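Local coordinates for protein C-terminal peptide of Putative angiotensinogen (Lampetra fluviatilis, PDB 5INW) that is the C-terminal piece of a reactive-loop-cleaved serpin, lamprey angiotensinogen, whose inhibition of thrombin is promoted by bound heparin through a template mechanism, at residues C[12-17]-C[28-33]. Residues are numbered along the deposited sequence; the frame is centred on the assembly and turned at random.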
loop_
_atom_site.group_PDB
_atom_site.type_symbol
_atom_site.label_atom_id
_atom_site.label_comp_id
_atom_site.label_asym_id
_atom_site.label_seq_id
_atom_site.Cartn_x
_atom_site.Cartn_y
_atom_site.Cartn_z
ATOM N N PHE C 12 12.759 -4.583 11.102
ATOM C CA PHE C 12 12.207 -5.699 10.359
ATOM C C PHE C 12 11.372 -5.272 9.154
ATOM O O PHE C 12 10.772 -4.215 9.139
ATOM C CB PHE C 12 11.394 -6.576 11.278
ATOM C CG PHE C 12 10.167 -5.936 11.806
ATOM C CD1 PHE C 12 8.943 -6.146 11.204
ATOM C CD2 PHE C 12 10.214 -5.170 12.949
ATOM C CE1 PHE C 12 7.794 -5.590 11.740
ATOM C CE2 PHE C 12 9.065 -4.612 13.496
ATOM C CZ PHE C 12 7.865 -4.813 12.898
ATOM N N VAL C 13 11.359 -6.121 8.136
ATOM C CA VAL C 13 10.482 -5.970 6.993
ATOM C C VAL C 13 9.114 -6.612 7.282
ATOM O O VAL C 13 9.003 -7.676 7.931
ATOM C CB VAL C 13 11.097 -6.613 5.756
ATOM C CG1 VAL C 13 10.169 -6.517 4.546
ATOM C CG2 VAL C 13 12.422 -5.944 5.452
ATOM N N VAL C 14 8.069 -5.966 6.768
ATOM C CA VAL C 14 6.707 -6.324 7.109
ATOM C C VAL C 14 5.909 -6.367 5.796
ATOM O O VAL C 14 6.127 -5.556 4.938
ATOM C CB VAL C 14 6.166 -5.340 8.173
ATOM C CG1 VAL C 14 5.670 -4.067 7.543
ATOM C CG2 VAL C 14 5.083 -5.962 8.991
ATOM N N LEU C 15 5.079 -7.391 5.622
ATOM C CA LEU C 15 4.236 -7.562 4.438
ATOM C C LEU C 15 2.886 -8.128 4.866
ATOM O O LEU C 15 2.830 -9.159 5.500
ATOM C CB LEU C 15 4.850 -8.527 3.409
ATOM C CG LEU C 15 6.249 -8.244 2.863
ATOM C CD1 LEU C 15 6.596 -9.355 1.901
ATOM C CD2 LEU C 15 6.391 -6.914 2.153
ATOM N N ILE C 16 1.813 -7.450 4.489
ATOM C CA ILE C 16 0.483 -7.881 4.791
ATOM C C ILE C 16 -0.062 -8.367 3.462
ATOM O O ILE C 16 -0.105 -7.589 2.506
ATOM C CB ILE C 16 -0.322 -6.705 5.345
ATOM C CG1 ILE C 16 0.158 -6.368 6.739
ATOM C CG2 ILE C 16 -1.798 -7.047 5.389
ATOM C CD1 ILE C 16 -0.371 -5.069 7.262
ATOM N N TYR C 17 -0.481 -9.629 3.380
ATOM C CA TYR C 17 -0.817 -10.209 2.082
ATOM C C TYR C 17 -1.963 -11.207 2.130
ATOM O O TYR C 17 -2.220 -11.809 3.158
ATOM C CB TYR C 17 0.435 -10.881 1.520
ATOM C CG TYR C 17 0.764 -12.174 2.215
ATOM C CD1 TYR C 17 1.423 -12.201 3.472
ATOM C CD2 TYR C 17 0.372 -13.384 1.648
ATOM C CE1 TYR C 17 1.690 -13.419 4.107
ATOM C CE2 TYR C 17 0.635 -14.592 2.275
ATOM C CZ TYR C 17 1.284 -14.628 3.496
ATOM O OH TYR C 17 1.486 -15.898 4.058
ATOM N N GLY C 28 6.401 -2.822 3.864
ATOM C CA GLY C 28 7.278 -1.880 4.521
ATOM C C GLY C 28 8.350 -2.458 5.413
ATOM O O GLY C 28 8.620 -3.671 5.423
ATOM N N ARG C 29 8.950 -1.522 6.155
ATOM C CA ARG C 29 9.986 -1.775 7.115
ATOM C C ARG C 29 9.685 -0.920 8.328
ATOM O O ARG C 29 9.487 0.300 8.210
ATOM C CB ARG C 29 11.369 -1.420 6.552
ATOM C CG ARG C 29 12.511 -1.386 7.598
ATOM C CD ARG C 29 13.227 -0.052 7.609
ATOM N NE ARG C 29 14.086 0.015 6.433
ATOM C CZ ARG C 29 14.840 1.047 6.085
ATOM N NH1 ARG C 29 15.601 0.932 5.015
ATOM N NH2 ARG C 29 14.835 2.177 6.797
ATOM N N VAL C 30 9.664 -1.582 9.484
ATOM C CA VAL C 30 9.528 -0.901 10.750
ATOM C C VAL C 30 10.891 -0.842 11.425
ATOM O O VAL C 30 11.453 -1.889 11.765
ATOM C CB VAL C 30 8.530 -1.607 11.660
ATOM C CG1 VAL C 30 8.425 -0.847 12.961
ATOM C CG2 VAL C 30 7.172 -1.673 10.985
ATOM N N ALA C 31 11.412 0.384 11.571
ATOM C CA ALA C 31 12.662 0.665 12.287
ATOM C C ALA C 31 12.516 1.521 13.558
ATOM O O ALA C 31 13.420 1.525 14.361
ATOM C CB ALA C 31 13.653 1.310 11.356
ATOM N N ASP C 32 11.385 2.187 13.770
ATOM C CA ASP C 32 11.241 3.103 14.895
ATOM C C ASP C 32 9.769 3.224 15.239
ATOM O O ASP C 32 9.083 4.121 14.770
ATOM C CB ASP C 32 11.863 4.467 14.548
ATOM C CG ASP C 32 11.480 5.574 15.541
ATOM O OD1 ASP C 32 11.328 5.259 16.743
ATOM O OD2 ASP C 32 11.302 6.754 15.103
ATOM N N PRO C 33 9.265 2.297 16.050
ATOM C CA PRO C 33 7.927 2.392 16.639
ATOM C C PRO C 33 7.647 3.717 17.383
ATOM O O PRO C 33 8.576 4.452 17.728
ATOM C CB PRO C 33 7.938 1.271 17.655
ATOM C CG PRO C 33 8.883 0.260 17.117
ATOM C CD PRO C 33 9.920 1.010 16.362
#
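Four backbone hydrogen bonds tie residues 12-17 to residues 28-33, in two reciprocal pairs. At the first, Phe12 N reaches Val30 O at 3.1 Å with an N-H...O angle of 165°, the donor standing above the carbonyl plane, while Val30 N returns to Phe12 O at 2.9 Å, nearly along the C=O axis. The second joins Val14 N to Gly28 O at 2.7 Å, again from above the plane, and Gly28 N to Val14 O at 3.0 Å, in the carbonyl plane. Phe12-Val30 and Val14-Gly28 are therefore hydrogen-bonded antiparallel pairs, and Val13-Arg29 is the non-hydrogen-bonded pair separating them, its CA atoms 4.2 Å apart. There, CA-H...O contacts from Arg29 to Phe12 O and from Val13 to Gly28 O give each carbonyl a second donor.

Packing centres on Phe12 and Val30, which lie side by side on one face of the sheet. With Phe12 CG between its backbone N and carbonyl carbon (chi1 67°), the ring swings over its neighbour; Val30 CB makes a CH-pi contact 3.9 Å from the ring centroid, 28° off the normal, its two methyls flanking the ring tip. On the same face Val14 CG1 lies over the Gly28 carbonyl, whereas Val13 and Arg29 share the other. An alanine in place of Phe12 would take away the ring, and would probably leave Val30 and Val310 of the large angiotensinogen chain less well packed at this end of the hairpin.

The Arg29 chain bends away at chi2 and chi3 to a salt bridge from Arg29 NE to Glu323 OE2 of that large chain, whose own strand pairs with the hairpin. Backbone bonding thus sets the register of this C-terminal serpin hairpin, apolar contacts cover one face, and the buried arginine charge is met by the cleaved molecule's larger fragment.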